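Local coordinates for protein adenylate kinase (Thermus thermophilus, PDB 3CM0) that catalyses the reversible transfer of the terminal phosphate of ATP to AMP, giving two molecules of ADP, and so helps to balance the cell's adenine nucleotides, at residues V109-V114 against G162-V167. Sequence-based numbering, arbitrary orientation.
Sequences VVLVEV and GVLKRV
Val109 and Leu111 lie beside Leu164 and Arg166 on one face of a pair of parallel strands, and Val110 and Val112 beside Lys165 and Val167 on the other. Five backbone hydrogen bonds join the two segments, running in turn from Val109 N to Val163 O, Lys165 N to Val109 O, Leu111 N to Lys165 O, Val167 N to Leu111 O and Glu113 N to Val167 O. The Leu111 bond is nearly straight (N-H...O 171°).

The close packing begins with Leu164. Its CG is anti to the backbone N (chi1 -174°), and its CD1 reaches across to touch Val109 CG1 and Leu111 CB, 4.1 Å from each. Val109 CG2 meets Val163 CG2 at 4.0 Å, where Tyr158 of helix 137-160 touches both valines. On the other face Val110 CG1 lies 4.2 Å from Val167 CG2, under helix 173-184.

This is the edge of the five-stranded parallel sheet, in 2-3-1-4-5 order, of the P-loop CORE domain: strand 104-113 is flanked by strand 4-10, whereas strand 164-168 is outermost. The inner strand also carries Val112, whose side chain approaches Ala15 of the predicted ATP site.

The Arg166-Glu113 end is looser and more solvent-accessible. Arg166 NH1 donates to Glu113 OE2 at 2.8 Å in a salt bridge; the oxygen is almost in the guanidinium plane, yet the carboxylate plane is turned 53° from it. Leu164 CD2 lies over one face of the Arg166 guanidinium, 3.5 Å from its plane and nearer the edge than the centre, and Leu111 CD2 approaches NH1 obliquely. Arg166 NH2 forms a salt bridge with Glu159 of helix 137-160, so the guanidinium bridges two carboxylates, which probably share its charge. On the opposite face Lys165 brushes Val109 O with CB and CG, while the rest of its chain turns off from strand 104-113.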
loop_
_atom_site.group_PDB
_atom_site.type_symbol
_atom_site.label_atom_id
_atom_site.label_comp_id
_atom_site.label_asym_id
_atom_site.label_seq_id
_atom_site.Cartn_x
_atom_site.Cartn_y
_atom_site.Cartn_z
ATOM N N VAL A 109 -8.297 1.765 6.954
ATOM C CA VAL A 109 -7.172 1.010 6.462
ATOM C C VAL A 109 -7.845 -0.265 5.968
ATOM O O VAL A 109 -8.328 -1.074 6.746
ATOM C CB VAL A 109 -6.175 0.689 7.616
ATOM C CG1 VAL A 109 -5.052 -0.169 7.123
ATOM C CG2 VAL A 109 -5.603 2.041 8.099
ATOM N N VAL A 110 -7.900 -0.405 4.659
ATOM C CA VAL A 110 -8.554 -1.557 4.034
ATOM C C VAL A 110 -7.631 -2.769 4.064
ATOM O O VAL A 110 -6.507 -2.702 3.583
ATOM C CB VAL A 110 -8.903 -1.212 2.571
ATOM C CG1 VAL A 110 -9.512 -2.438 1.854
ATOM C CG2 VAL A 110 -9.854 -0.055 2.567
ATOM N N LEU A 111 -8.112 -3.879 4.643
ATOM C CA LEU A 111 -7.310 -5.103 4.676
ATOM C C LEU A 111 -8.086 -6.125 3.857
ATOM O O LEU A 111 -9.135 -6.611 4.306
ATOM C CB LEU A 111 -7.145 -5.631 6.114
ATOM C CG LEU A 111 -6.342 -6.959 6.194
ATOM C CD1 LEU A 111 -4.870 -6.734 5.825
ATOM C CD2 LEU A 111 -6.396 -7.463 7.674
ATOM N N VAL A 112 -7.590 -6.417 2.656
ATOM C CA VAL A 112 -8.266 -7.371 1.777
ATOM C C VAL A 112 -7.869 -8.777 2.190
ATOM O O VAL A 112 -6.695 -9.134 2.168
ATOM C CB VAL A 112 -7.884 -7.122 0.304
ATOM C CG1 VAL A 112 -8.695 -8.063 -0.622
ATOM C CG2 VAL A 112 -8.163 -5.640 -0.050
ATOM N N GLU A 113 -8.884 -9.589 2.525
ATOM C CA GLU A 113 -8.646 -10.944 3.036
ATOM C C GLU A 113 -9.147 -11.994 2.064
ATOM O O GLU A 113 -10.274 -11.902 1.575
ATOM C CB GLU A 113 -9.387 -11.102 4.371
ATOM C CG GLU A 113 -8.967 -10.067 5.417
ATOM C CD GLU A 113 -9.665 -10.272 6.765
ATOM O OE1 GLU A 113 -10.834 -10.732 6.781
ATOM O OE2 GLU A 113 -9.061 -9.935 7.795
ATOM N N VAL A 114 -8.308 -12.989 1.821
ATOM C CA VAL A 114 -8.638 -14.056 0.854
ATOM C C VAL A 114 -8.109 -15.358 1.424
ATOM O O VAL A 114 -7.040 -15.380 1.997
ATOM C CB VAL A 114 -7.948 -13.782 -0.509
ATOM C CG1 VAL A 114 -8.280 -14.889 -1.511
ATOM C CG2 VAL A 114 -8.424 -12.419 -1.068
ATOM N N GLY A 162 -9.277 1.430 15.931
ATOM C CA GLY A 162 -10.594 1.297 15.337
ATOM C C GLY A 162 -10.750 1.702 13.882
ATOM O O GLY A 162 -11.885 1.901 13.428
ATOM N N VAL A 163 -9.640 1.762 13.140
ATOM C CA VAL A 163 -9.685 2.190 11.755
ATOM C C VAL A 163 -9.459 1.071 10.735
ATOM O O VAL A 163 -9.491 1.318 9.520
ATOM C CB VAL A 163 -8.673 3.374 11.470
ATOM C CG1 VAL A 163 -9.001 4.592 12.351
ATOM C CG2 VAL A 163 -7.213 2.925 11.696
ATOM N N LEU A 164 -9.267 -0.156 11.217
ATOM C CA LEU A 164 -9.036 -1.276 10.282
ATOM C C LEU A 164 -10.384 -1.710 9.697
ATOM O O LEU A 164 -11.369 -1.886 10.424
ATOM C CB LEU A 164 -8.377 -2.447 11.022
ATOM C CG LEU A 164 -7.936 -3.641 10.157
ATOM C CD1 LEU A 164 -6.721 -3.162 9.316
ATOM C CD2 LEU A 164 -7.482 -4.838 11.086
ATOM N N LYS A 165 -10.418 -1.881 8.385
ATOM C CA LYS A 165 -11.630 -2.299 7.677
ATOM C C LYS A 165 -11.276 -3.601 6.965
ATOM O O LYS A 165 -10.619 -3.593 5.916
ATOM C CB LYS A 165 -12.028 -1.248 6.610
ATOM C CG LYS A 165 -12.130 0.170 7.116
ATOM C CD LYS A 165 -13.260 0.304 8.083
ATOM C CE LYS A 165 -13.388 1.743 8.586
ATOM N NZ LYS A 165 -14.474 1.821 9.623
ATOM N N ARG A 166 -11.670 -4.723 7.565
ATOM C CA ARG A 166 -11.398 -6.026 6.980
ATOM C C ARG A 166 -12.459 -6.233 5.926
ATOM O O ARG A 166 -13.668 -6.081 6.185
ATOM C CB ARG A 166 -11.487 -7.119 8.056
ATOM C CG ARG A 166 -10.426 -6.987 9.134
ATOM C CD ARG A 166 -10.751 -7.938 10.307
ATOM N NE ARG A 166 -9.776 -7.847 11.384
ATOM C CZ ARG A 166 -8.592 -8.457 11.403
ATOM N NH1 ARG A 166 -8.203 -9.229 10.394
ATOM N NH2 ARG A 166 -7.788 -8.296 12.459
ATOM N N VAL A 167 -12.024 -6.610 4.734
ATOM C CA VAL A 167 -12.934 -6.798 3.615
ATOM C C VAL A 167 -12.742 -8.163 2.974
ATOM O O VAL A 167 -11.616 -8.658 2.859
ATOM C CB VAL A 167 -12.684 -5.695 2.539
ATOM C CG1 VAL A 167 -13.422 -6.028 1.256
ATOM C CG2 VAL A 167 -13.111 -4.307 3.104
#